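Local coordinates for outer membrane protein SusF (Bacteroides thetaiotaomicron, PDB 4FE9), which binds starch at the bacterial cell surface through its carbohydrate-binding modules, ahead of transport into the periplasm for degradation, at residues E262-Y270 with P279-P287; G297-K308 with N341-V352. One frame throughout, in Å; residues are numbered along the deposited sequence.

Interaction 1 of 2, residues E262-Y270 with P279-P287; sequences ELYMTGSAY and PNAWKALVP. With EDO (1,2-ethanediol), chain F.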
loop_
_atom_site.group_PDB
_atom_site.type_symbol
_atom_site.label_atom_id
_atom_site.label_comp_id
_atom_site.label_asym_id
_atom_site.label_seq_id
_atom_site.Cartn_x
_atom_site.Cartn_y
_atom_site.Cartn_z
ATOM N N GLU A 262 8.610 18.784 3.758
ATOM C CA GLU A 262 7.700 19.810 3.222
ATOM C C GLU A 262 7.089 19.331 1.939
ATOM O O GLU A 262 7.696 18.538 1.226
ATOM C CB GLU A 262 8.472 21.107 2.977
ATOM C CG GLU A 262 9.090 21.713 4.271
ATOM C CD GLU A 262 9.745 23.101 4.040
ATOM O OE1 GLU A 262 10.091 23.436 2.876
ATOM O OE2 GLU A 262 9.981 23.813 5.040
ATOM N N LEU A 263 5.993 19.965 1.538
ATOM C CA LEU A 263 5.328 19.621 0.282
ATOM C C LEU A 263 4.581 20.820 -0.288
ATOM O O LEU A 263 4.001 21.627 0.460
ATOM C CB LEU A 263 4.340 18.465 0.483
ATOM C CG LEU A 263 3.911 17.785 -0.818
ATOM C CD1 LEU A 263 5.034 16.890 -1.360
ATOM C CD2 LEU A 263 2.638 16.999 -0.621
ATOM N N TYR A 264 4.642 20.954 -1.607
ATOM C CA TYR A 264 4.121 22.124 -2.292
ATOM C C TYR A 264 3.324 21.674 -3.497
ATOM O O TYR A 264 3.574 20.589 -4.046
ATOM C CB TYR A 264 5.254 23.026 -2.755
ATOM C CG TYR A 264 6.086 23.621 -1.628
ATOM C CD1 TYR A 264 5.776 24.871 -1.090
ATOM C CD2 TYR A 264 7.205 22.947 -1.138
ATOM C CE1 TYR A 264 6.553 25.430 -0.070
ATOM C CE2 TYR A 264 7.961 23.470 -0.104
ATOM C CZ TYR A 264 7.612 24.690 0.452
ATOM O OH TYR A 264 8.403 25.226 1.427
ATOM N N MET A 265 2.264 22.421 -3.782
ATOM C CA MET A 265 1.398 22.174 -4.921
ATOM C C MET A 265 1.521 23.324 -5.896
ATOM O O MET A 265 1.637 24.485 -5.491
ATOM C CB MET A 265 -0.049 22.060 -4.457
ATOM C CG MET A 265 -1.079 21.939 -5.608
ATOM S SD MET A 265 -2.725 21.620 -5.013
ATOM C CE MET A 265 -3.222 23.291 -4.592
ATOM N N THR A 266 1.718 22.979 -7.162
ATOM C CA THR A 266 1.544 23.915 -8.250
ATOM C C THR A 266 0.542 23.324 -9.251
ATOM O O THR A 266 -0.151 22.335 -8.944
ATOM C CB THR A 266 2.878 24.238 -8.927
ATOM O OG1 THR A 266 2.718 25.354 -9.808
ATOM C CG2 THR A 266 3.416 23.025 -9.711
ATOM N N GLY A 267 0.377 23.992 -10.392
ATOM C CA GLY A 267 -0.852 23.869 -11.147
ATOM C C GLY A 267 -0.907 24.721 -12.393
ATOM O O GLY A 267 -0.099 25.658 -12.573
ATOM N N SER A 268 -1.815 24.345 -13.297
ATOM C CA SER A 268 -2.225 25.221 -14.404
ATOM C C SER A 268 -2.675 26.578 -13.892
ATOM O O SER A 268 -2.201 27.598 -14.362
ATOM C CB SER A 268 -3.333 24.564 -15.260
ATOM O OG SER A 268 -4.384 24.044 -14.457
ATOM N N ALA A 269 -3.496 26.579 -12.845
ATOM C CA ALA A 269 -3.946 27.835 -12.220
ATOM C C ALA A 269 -2.836 28.629 -11.482
ATOM O O ALA A 269 -3.114 29.670 -10.893
ATOM C CB ALA A 269 -5.123 27.579 -11.299
ATOM N N TYR A 270 -1.587 28.140 -11.531
ATOM C CA TYR A 270 -0.460 28.778 -10.795
ATOM C C TYR A 270 0.740 28.965 -11.679
ATOM O O TYR A 270 1.884 28.914 -11.204
ATOM C CB TYR A 270 -0.035 27.947 -9.566
ATOM C CG TYR A 270 -1.145 27.652 -8.590
ATOM C CD1 TYR A 270 -1.590 28.619 -7.696
ATOM C CD2 TYR A 270 -1.760 26.432 -8.582
ATOM C CE1 TYR A 270 -2.644 28.352 -6.807
ATOM C CE2 TYR A 270 -2.835 26.169 -7.743
ATOM C CZ TYR A 270 -3.242 27.125 -6.830
ATOM O OH TYR A 270 -4.308 26.857 -5.991
ATOM N N PRO A 279 5.887 32.092 -3.829
ATOM C CA PRO A 279 4.636 31.745 -3.139
ATOM C C PRO A 279 3.441 31.961 -4.053
ATOM O O PRO A 279 2.308 31.575 -3.726
ATOM C CB PRO A 279 4.592 32.728 -1.960
ATOM C CG PRO A 279 5.616 33.774 -2.277
ATOM C CD PRO A 279 6.655 33.107 -3.098
ATOM N N ASN A 280 3.697 32.599 -5.188
ATOM C CA ASN A 280 2.671 32.803 -6.200
ATOM C C ASN A 280 2.470 31.562 -7.077
ATOM O O ASN A 280 1.336 31.178 -7.376
ATOM C CB ASN A 280 3.005 34.045 -7.059
ATOM C CG ASN A 280 2.655 35.372 -6.343
ATOM O OD1 ASN A 280 1.613 35.479 -5.658
ATOM N ND2 ASN A 280 3.538 36.357 -6.461
ATOM N N ALA A 281 3.566 30.875 -7.379
ATOM C CA ALA A 281 3.506 29.677 -8.192
ATOM C C ALA A 281 3.370 28.359 -7.361
ATOM O O ALA A 281 2.944 27.334 -7.895
ATOM C CB ALA A 281 4.691 29.616 -9.096
ATOM N N TRP A 282 3.754 28.402 -6.073
ATOM C CA TRP A 282 3.876 27.168 -5.231
ATOM C C TRP A 282 3.178 27.326 -3.902
ATOM O O TRP A 282 3.529 28.212 -3.129
ATOM C CB TRP A 282 5.332 26.839 -4.979
ATOM C CG TRP A 282 6.082 26.571 -6.196
ATOM C CD1 TRP A 282 6.720 27.480 -6.972
ATOM C CD2 TRP A 282 6.177 25.310 -6.887
ATOM N NE1 TRP A 282 7.260 26.863 -8.084
ATOM C CE2 TRP A 282 6.964 25.526 -8.037
ATOM C CE3 TRP A 282 5.733 24.011 -6.602
ATOM C CZ2 TRP A 282 7.347 24.488 -8.887
ATOM C CZ3 TRP A 282 6.117 22.976 -7.443
ATOM C CH2 TRP A 282 6.865 23.233 -8.611
ATOM N N LYS A 283 2.191 26.476 -3.628
ATOM C CA LYS A 283 1.436 26.560 -2.390
ATOM C C LYS A 283 1.931 25.502 -1.393
ATOM O O LYS A 283 1.834 24.302 -1.657
ATOM C CB LYS A 283 -0.048 26.330 -2.654
ATOM C CG LYS A 283 -0.662 27.236 -3.761
ATOM C CD LYS A 283 -0.982 28.609 -3.217
ATOM C CE LYS A 283 -0.072 29.643 -3.831
ATOM N NZ LYS A 283 -0.716 30.998 -3.906
ATOM N N ALA A 284 2.387 25.946 -0.234
ATOM C CA ALA A 284 2.797 25.020 0.837
ATOM C C ALA A 284 1.583 24.277 1.391
ATOM O O ALA A 284 0.513 24.864 1.538
ATOM C CB ALA A 284 3.528 25.791 1.944
ATOM N N LEU A 285 1.684 22.955 1.528
ATOM C CA LEU A 285 0.735 22.214 2.386
ATOM C C LEU A 285 1.210 22.150 3.836
ATOM O O LEU A 285 2.341 22.409 4.121
ATOM C CB LEU A 285 0.490 20.801 1.857
ATOM C CG LEU A 285 -0.450 20.720 0.638
ATOM C CD1 LEU A 285 0.342 21.091 -0.666
ATOM C CD2 LEU A 285 -1.083 19.312 0.539
ATOM N N VAL A 286 0.316 21.765 4.728
ATOM C CA VAL A 286 0.579 21.808 6.151
ATOM C C VAL A 286 0.927 20.392 6.641
ATOM O O VAL A 286 0.163 19.443 6.383
ATOM C CB VAL A 286 -0.661 22.314 6.896
ATOM C CG1 VAL A 286 -0.377 22.445 8.438
ATOM C CG2 VAL A 286 -1.148 23.660 6.281
ATOM N N PRO A 287 2.099 20.223 7.299
ATOM C CA PRO A 287 2.379 18.858 7.801
ATOM C C PRO A 287 1.349 18.406 8.859
ATOM O O PRO A 287 0.967 19.184 9.712
ATOM C CB PRO A 287 3.816 18.965 8.408
ATOM C CG PRO A 287 4.015 20.430 8.703
ATOM C CD PRO A 287 3.002 21.247 7.862
HETATM C C1 EDO F . -3.954 26.055 2.937
HETATM O O1 EDO F . -4.894 25.289 3.701
HETATM C C2 EDO F . -2.617 25.361 3.040
HETATM O O2 EDO F . -1.638 26.143 2.352
HETATM O O HOH W 1 5.065 22.037 3.746
#
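Y264 against A284 and M265 against K283 form an antiparallel strand pairing, two neighbouring strands of the sheet in the second carbohydrate-binding module. K283 N donates to M265 O at 2.8 Å, and M265 N returns a bond to K283 O; L285 N to L263 O carries the ladder one step on. Beyond K283 the T266 hydroxyl takes over from the backbone: T266 OG1, anti to its own N (chi1 -168°), gives a bond of 2.8 Å to A281 O. The same residue lays CB over one face of the W282 six-membered ring, 3.8 Å from its centroid, while W282 NE1 is held by G273 O. Y264 CE1 lies 3.7 Å from A284 CB, and Y264 OH reaches E262 OE1 from above the carboxylate plane. A leucine in place of Y264 would probably leave E262 without that hydroxyl and A284 less well covered. K283 lays CG over one face of the Y270 ring, the two side chains crossing at about a right angle. On the side of M265 and L285, M265 CB meets L285 CD1 at 3.9 Å, and L285 runs inward to F295. Such an antiparallel pairing of neighbouring strands is what builds the sheets of the Ig fold of this module.

Interaction 2 of 2, residues G297-K308 with N341-V352; sequences GIFYFAANDQVK and NLKVGIAGWYLV. With GLC (alpha-D-glucopyranose), chain C; GLC (alpha-D-glucopyranose), chain B; EDO (1,2-ethanediol), chain J; EDO (1,2-ethanediol), chain F.
Over one face of the W349 indole lies Y300: its CB stands 3.9 Å from the centroid of the six-membered ring, almost on the normal, and its ring turns an edge to the five-membered ring with the planes at 61°. Y300 swings CG anti to its backbone N (chi1 -171°), which carries CD1 to within 3.4 Å of W349 NE1; that nitrogen's hydrogen-bond partner is T396 O. I298 CG2 touches the same indole at CE3. On the side of the sheet bearing F299, F301, Y350 and V352 the side chains pack together. F301 has V344 CG2 over one face, and at its edge V352 CG2, 3.6 Å from F301 CE2; V307 CG1 lies in the ring plane at another part of the rim, by CE1, while Y350 CD2 meets F301 CD2 obliquely. Paired backbone bonds run between 297-301 and 348-352, and a second antiparallel ladder joins 306-308 to 341-343. Between them A302 to D305 make a type II turn, tied to segment 341-352 by N304 N to V344 O and V344 N to D305 O. At the sugar end, N341 ND2 gives Q306 OE1 a nearly straight bond of 2.6 Å, almost in the N341 amide plane. This fixes the amide's rotation, leaving ND2 to donate also to O3 of one glucose and OD1 to accept from its O2 at 2.9 Å. K308 NZ reaches O3 of the next glucose at 2.6 Å and pairs with D318, so the ladder's end is part of the starch-binding pocket. Strand 264-267 lies beside 306-310, its M265 packing on F301 and V307; strand 336-338 flanks 341-343, and F365 of strand 360-366 meets F301, L342, V344 and V352.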
loop_
_atom_site.group_PDB
_atom_site.type_symbol
_atom_site.label_atom_id
_atom_site.label_comp_id
_atom_site.label_asym_id
_atom_site.label_seq_id
_atom_site.Cartn_x
_atom_site.Cartn_y
_atom_site.Cartn_z
ATOM N N GLY A 297 -4.110 20.611 2.951
ATOM C CA GLY A 297 -4.417 21.998 2.709
ATOM C C GLY A 297 -5.861 22.142 2.324
ATOM O O GLY A 297 -6.497 21.174 1.897
ATOM N N ILE A 298 -6.395 23.339 2.473
ATOM C CA ILE A 298 -7.706 23.648 1.889
ATOM C C ILE A 298 -7.581 24.621 0.745
ATOM O O ILE A 298 -6.854 25.615 0.845
ATOM C CB ILE A 298 -8.673 24.153 2.922
ATOM C CG1 ILE A 298 -9.180 22.982 3.755
ATOM C CG2 ILE A 298 -9.866 24.889 2.244
ATOM C CD1 ILE A 298 -9.949 23.376 4.986
ATOM N N PHE A 299 -8.022 24.175 -0.432
ATOM C CA PHE A 299 -7.696 24.848 -1.678
ATOM C C PHE A 299 -8.954 24.950 -2.546
ATOM O O PHE A 299 -9.910 24.185 -2.362
ATOM C CB PHE A 299 -6.615 24.098 -2.457
ATOM C CG PHE A 299 -5.282 24.049 -1.771
ATOM C CD1 PHE A 299 -4.489 25.202 -1.659
ATOM C CD2 PHE A 299 -4.768 22.837 -1.326
ATOM C CE1 PHE A 299 -3.254 25.158 -1.025
ATOM C CE2 PHE A 299 -3.521 22.779 -0.692
ATOM C CZ PHE A 299 -2.732 23.926 -0.611
ATOM N N TYR A 300 -8.961 25.935 -3.448
ATOM C CA TYR A 300 -10.056 26.074 -4.413
ATOM C C TYR A 300 -9.662 25.471 -5.690
ATOM O O TYR A 300 -8.644 25.844 -6.253
ATOM C CB TYR A 300 -10.445 27.537 -4.645
ATOM C CG TYR A 300 -11.714 27.656 -5.480
ATOM C CD1 TYR A 300 -12.954 27.243 -4.953
ATOM C CD2 TYR A 300 -11.646 27.931 -6.821
ATOM C CE1 TYR A 300 -14.100 27.212 -5.732
ATOM C CE2 TYR A 300 -12.798 27.886 -7.625
ATOM C CZ TYR A 300 -14.015 27.511 -7.065
ATOM O OH TYR A 300 -15.169 27.478 -7.835
ATOM N N PHE A 301 -10.497 24.567 -6.213
ATOM C CA PHE A 301 -10.269 24.066 -7.589
ATOM C C PHE A 301 -11.466 24.386 -8.501
ATOM O O PHE A 301 -12.624 24.170 -8.122
ATOM C CB PHE A 301 -9.978 22.568 -7.593
ATOM C CG PHE A 301 -8.760 22.178 -6.796
ATOM C CD1 PHE A 301 -7.486 22.191 -7.379
ATOM C CD2 PHE A 301 -8.883 21.775 -5.489
ATOM C CE1 PHE A 301 -6.344 21.792 -6.635
ATOM C CE2 PHE A 301 -7.750 21.367 -4.743
ATOM C CZ PHE A 301 -6.494 21.358 -5.338
ATOM N N ALA A 302 -11.174 25.078 -9.582
ATOM C CA ALA A 302 -12.064 25.160 -10.761
ATOM C C ALA A 302 -12.217 23.790 -11.432
ATOM O O ALA A 302 -11.472 22.845 -11.131
ATOM C CB ALA A 302 -11.506 26.145 -11.746
ATOM N N ALA A 303 -13.104 23.705 -12.419
ATOM C CA ALA A 303 -13.201 22.493 -13.224
ATOM C C ALA A 303 -12.108 22.516 -14.272
ATOM O O ALA A 303 -11.737 23.578 -14.733
ATOM C CB ALA A 303 -14.589 22.386 -13.864
ATOM N N ASN A 304 -11.376 21.400 -14.369
ATOM C CA ASN A 304 -10.275 21.264 -15.340
ATOM C C ASN A 304 -8.943 21.883 -14.940
ATOM O O ASN A 304 -8.000 21.903 -15.733
ATOM C CB ASN A 304 -10.697 21.775 -16.720
ATOM C CG ASN A 304 -11.891 21.005 -17.295
ATOM O OD1 ASN A 304 -12.391 20.040 -16.693
ATOM N ND2 ASN A 304 -12.395 21.477 -18.416
ATOM N N ASP A 305 -8.872 22.424 -13.732
ATOM C CA ASP A 305 -7.570 22.728 -13.115
ATOM C C ASP A 305 -6.695 21.463 -13.086
ATOM O O ASP A 305 -7.173 20.394 -12.758
ATOM C CB ASP A 305 -7.782 23.253 -11.688
ATOM C CG ASP A 305 -8.174 24.762 -11.656
ATOM O OD1 ASP A 305 -7.886 25.479 -12.666
ATOM O OD2 ASP A 305 -8.749 25.225 -10.606
ATOM N N GLN A 306 -5.433 21.594 -13.478
ATOM C CA GLN A 306 -4.458 20.504 -13.279
ATOM C C GLN A 306 -3.438 20.893 -12.231
ATOM O O GLN A 306 -3.029 22.035 -12.178
ATOM C CB GLN A 306 -3.750 20.172 -14.589
ATOM C CG GLN A 306 -4.700 19.564 -15.638
ATOM C CD GLN A 306 -4.073 19.447 -16.999
ATOM O OE1 GLN A 306 -3.010 18.853 -17.158
ATOM N NE2 GLN A 306 -4.765 19.940 -18.001
ATOM N N VAL A 307 -3.041 19.936 -11.399
ATOM C CA VAL A 307 -2.024 20.186 -10.366
ATOM C C VAL A 307 -0.970 19.094 -10.283
ATOM O O VAL A 307 -1.231 17.931 -10.627
ATOM C CB VAL A 307 -2.667 20.355 -8.970
ATOM C CG1 VAL A 307 -3.567 21.618 -8.929
ATOM C CG2 VAL A 307 -3.431 19.137 -8.592
ATOM N N LYS A 308 0.187 19.445 -9.714
ATOM C CA LYS A 308 1.199 18.447 -9.302
ATOM C C LYS A 308 1.828 18.876 -7.947
ATOM O O LYS A 308 1.665 20.018 -7.521
ATOM C CB LYS A 308 2.299 18.340 -10.354
ATOM C CG LYS A 308 1.944 17.464 -11.528
ATOM C CD LYS A 308 3.094 17.295 -12.433
ATOM C CE LYS A 308 3.730 15.946 -12.247
ATOM N NZ LYS A 308 4.678 15.645 -13.357
ATOM N N ASN A 341 -0.457 14.540 -14.917
ATOM C CA ASN A 341 -1.013 15.589 -14.075
ATOM C C ASN A 341 -2.230 15.074 -13.386
ATOM O O ASN A 341 -2.959 14.258 -13.947
ATOM C CB ASN A 341 -1.425 16.789 -14.919
ATOM C CG ASN A 341 -0.255 17.520 -15.512
ATOM O OD1 ASN A 341 0.896 17.269 -15.165
ATOM N ND2 ASN A 341 -0.551 18.515 -16.334
ATOM N N LEU A 342 -2.532 15.631 -12.215
ATOM C CA LEU A 342 -3.805 15.390 -11.590
ATOM C C LEU A 342 -4.834 16.455 -11.979
ATOM O O LEU A 342 -4.633 17.668 -11.733
ATOM C CB LEU A 342 -3.666 15.318 -10.078
ATOM C CG LEU A 342 -4.968 15.073 -9.334
ATOM C CD1 LEU A 342 -5.521 13.708 -9.652
ATOM C CD2 LEU A 342 -4.807 15.248 -7.841
ATOM N N LYS A 343 -5.929 16.005 -12.584
ATOM C CA LYS A 343 -6.952 16.912 -13.099
ATOM C C LYS A 343 -8.184 16.866 -12.221
ATOM O O LYS A 343 -8.674 15.794 -11.865
ATOM C CB LYS A 343 -7.316 16.562 -14.554
ATOM C CG LYS A 343 -8.603 17.260 -15.078
ATOM C CD LYS A 343 -8.587 17.376 -16.606
ATOM C CE LYS A 343 -9.989 17.206 -17.189
ATOM N NZ LYS A 343 -9.937 16.810 -18.647
ATOM N N VAL A 344 -8.627 18.032 -11.787
ATOM C CA VAL A 344 -9.796 18.101 -10.974
ATOM C C VAL A 344 -10.979 18.471 -11.884
ATOM O O VAL A 344 -10.867 19.388 -12.700
ATOM C CB VAL A 344 -9.643 19.179 -9.860
ATOM C CG1 VAL A 344 -10.862 19.183 -8.976
ATOM C CG2 VAL A 344 -8.374 18.909 -9.033
ATOM N N GLY A 345 -12.054 17.697 -11.806
ATOM C CA GLY A 345 -13.152 17.838 -12.777
ATOM C C GLY A 345 -14.322 18.684 -12.285
ATOM O O GLY A 345 -14.990 19.367 -13.086
ATOM N N ILE A 346 -14.620 18.559 -10.988
ATOM C CA ILE A 346 -15.711 19.269 -10.342
ATOM C C ILE A 346 -15.174 20.464 -9.491
ATOM O O ILE A 346 -14.499 20.253 -8.453
ATOM C CB ILE A 346 -16.462 18.306 -9.426
ATOM C CG1 ILE A 346 -16.943 17.089 -10.225
ATOM C CG2 ILE A 346 -17.579 19.005 -8.687
ATOM C CD1 ILE A 346 -17.686 16.100 -9.421
ATOM N N ALA A 347 -15.541 21.696 -9.878
ATOM C CA ALA A 347 -15.060 22.904 -9.176
ATOM C C ALA A 347 -15.513 22.913 -7.726
ATOM O O ALA A 347 -16.521 22.313 -7.387
ATOM C CB ALA A 347 -15.521 24.190 -9.896
ATOM N N GLY A 348 -14.687 23.478 -6.850
ATOM C CA GLY A 348 -15.064 23.593 -5.432
ATOM C C GLY A 348 -13.871 23.726 -4.493
ATOM O O GLY A 348 -12.717 23.764 -4.936
ATOM N N TRP A 349 -14.176 23.989 -3.221
ATOM C CA TRP A 349 -13.205 23.905 -2.128
ATOM C C TRP A 349 -13.053 22.468 -1.699
ATOM O O TRP A 349 -14.046 21.800 -1.412
ATOM C CB TRP A 349 -13.669 24.767 -0.925
ATOM C CG TRP A 349 -13.530 26.278 -1.175
ATOM C CD1 TRP A 349 -14.491 27.126 -1.660
ATOM C CD2 TRP A 349 -12.348 27.077 -1.003
ATOM N NE1 TRP A 349 -13.939 28.371 -1.911
ATOM C CE2 TRP A 349 -12.670 28.395 -1.397
ATOM C CE3 TRP A 349 -11.068 26.815 -0.498
ATOM C CZ2 TRP A 349 -11.744 29.434 -1.350
ATOM C CZ3 TRP A 349 -10.163 27.853 -0.421
ATOM C CH2 TRP A 349 -10.502 29.150 -0.850
ATOM N N TYR A 350 -11.802 22.021 -1.556
ATOM C CA TYR A 350 -11.511 20.660 -1.094
ATOM C C TYR A 350 -10.412 20.670 -0.024
ATOM O O TYR A 350 -9.470 21.433 -0.119
ATOM C CB TYR A 350 -11.047 19.805 -2.279
ATOM C CG TYR A 350 -12.112 19.635 -3.368
ATOM C CD1 TYR A 350 -13.201 18.811 -3.172
ATOM C CD2 TYR A 350 -12.014 20.308 -4.572
ATOM C CE1 TYR A 350 -14.181 18.669 -4.149
ATOM C CE2 TYR A 350 -12.978 20.155 -5.563
ATOM C CZ TYR A 350 -14.045 19.321 -5.346
ATOM O OH TYR A 350 -15.028 19.182 -6.323
ATOM N N LEU A 351 -10.579 19.853 0.997
ATOM C CA LEU A 351 -9.456 19.398 1.829
ATOM C C LEU A 351 -8.619 18.375 1.072
ATOM O O LEU A 351 -9.096 17.261 0.773
ATOM C CB LEU A 351 -9.958 18.782 3.153
ATOM C CG LEU A 351 -8.830 18.362 4.146
ATOM C CD1 LEU A 351 -9.233 18.533 5.600
ATOM C CD2 LEU A 351 -8.366 16.977 3.912
ATOM N N VAL A 352 -7.424 18.792 0.657
ATOM C CA VAL A 352 -6.498 17.912 0.003
ATOM C C VAL A 352 -5.575 17.243 1.038
ATOM O O VAL A 352 -4.966 17.927 1.880
ATOM C CB VAL A 352 -5.655 18.684 -0.987
ATOM C CG1 VAL A 352 -4.626 17.786 -1.610
ATOM C CG2 VAL A 352 -6.561 19.303 -2.093
HETATM C C1 GLC C . 4.448 20.756 -16.008
HETATM C C2 GLC C . 3.136 20.102 -16.381
HETATM C C3 GLC C . 2.892 20.189 -17.897
HETATM C C4 GLC C . 2.984 21.620 -18.380
HETATM C C5 GLC C . 4.355 22.161 -17.985
HETATM C C6 GLC C . 4.504 23.629 -18.369
HETATM O O2 GLC C . 3.255 18.730 -16.035
HETATM O O3 GLC C . 1.607 19.650 -18.213
HETATM O O4 GLC C . 2.835 21.639 -19.811
HETATM O O5 GLC C . 4.528 22.074 -16.571
HETATM O O6 GLC C . 5.880 23.985 -18.247
HETATM C C1 GLC B . 9.083 18.490 -15.025
HETATM C C2 GLC B . 7.812 17.948 -14.382
HETATM C C3 GLC B . 6.600 18.231 -15.243
HETATM C C4 GLC B . 6.516 19.716 -15.541
HETATM C C5 GLC B . 7.811 20.191 -16.146
HETATM C C6 GLC B . 7.773 21.695 -16.397
HETATM O O2 GLC B . 7.940 16.547 -14.221
HETATM O O3 GLC B . 5.397 17.797 -14.597
HETATM O O4 GLC B . 5.504 19.941 -16.488
HETATM O O5 GLC B . 8.921 19.882 -15.295
HETATM O O6 GLC B . 9.022 22.067 -16.978
HETATM C C1 EDO J . -14.658 25.455 -13.906
HETATM O O1 EDO J . -15.272 25.693 -12.616
HETATM C C2 EDO J . -13.717 26.607 -14.246
HETATM O O2 EDO J . -12.844 26.256 -15.325
HETATM C C1 EDO F . -3.954 26.055 2.937
HETATM O O1 EDO F . -4.894 25.289 3.701
HETATM C C2 EDO F . -2.617 25.361 3.040
HETATM O O2 EDO F . -1.638 26.143 2.352
#

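From the N terminus, residues 262-270 enter the second module, and interaction 1 closes the short loop before 279-287 returns alongside. The chain then turns back into strand 294-301, so interaction 2 opens only after interaction 1 has closed; the two stand in series, neither nested nor crossed. Interaction 2 spans a longer excursion, including helix 327-333 and strand 336-338, before 341-352 comes back. In the sheet they interlock: strand 264-267 pairs with 306-310, with T266 N near K308 O and S268 OG near Q306 N, and strand 283-287 neighbours 294-301. M265 of interaction 1 packs on F299 of interaction 2, and one ethanediol touches both.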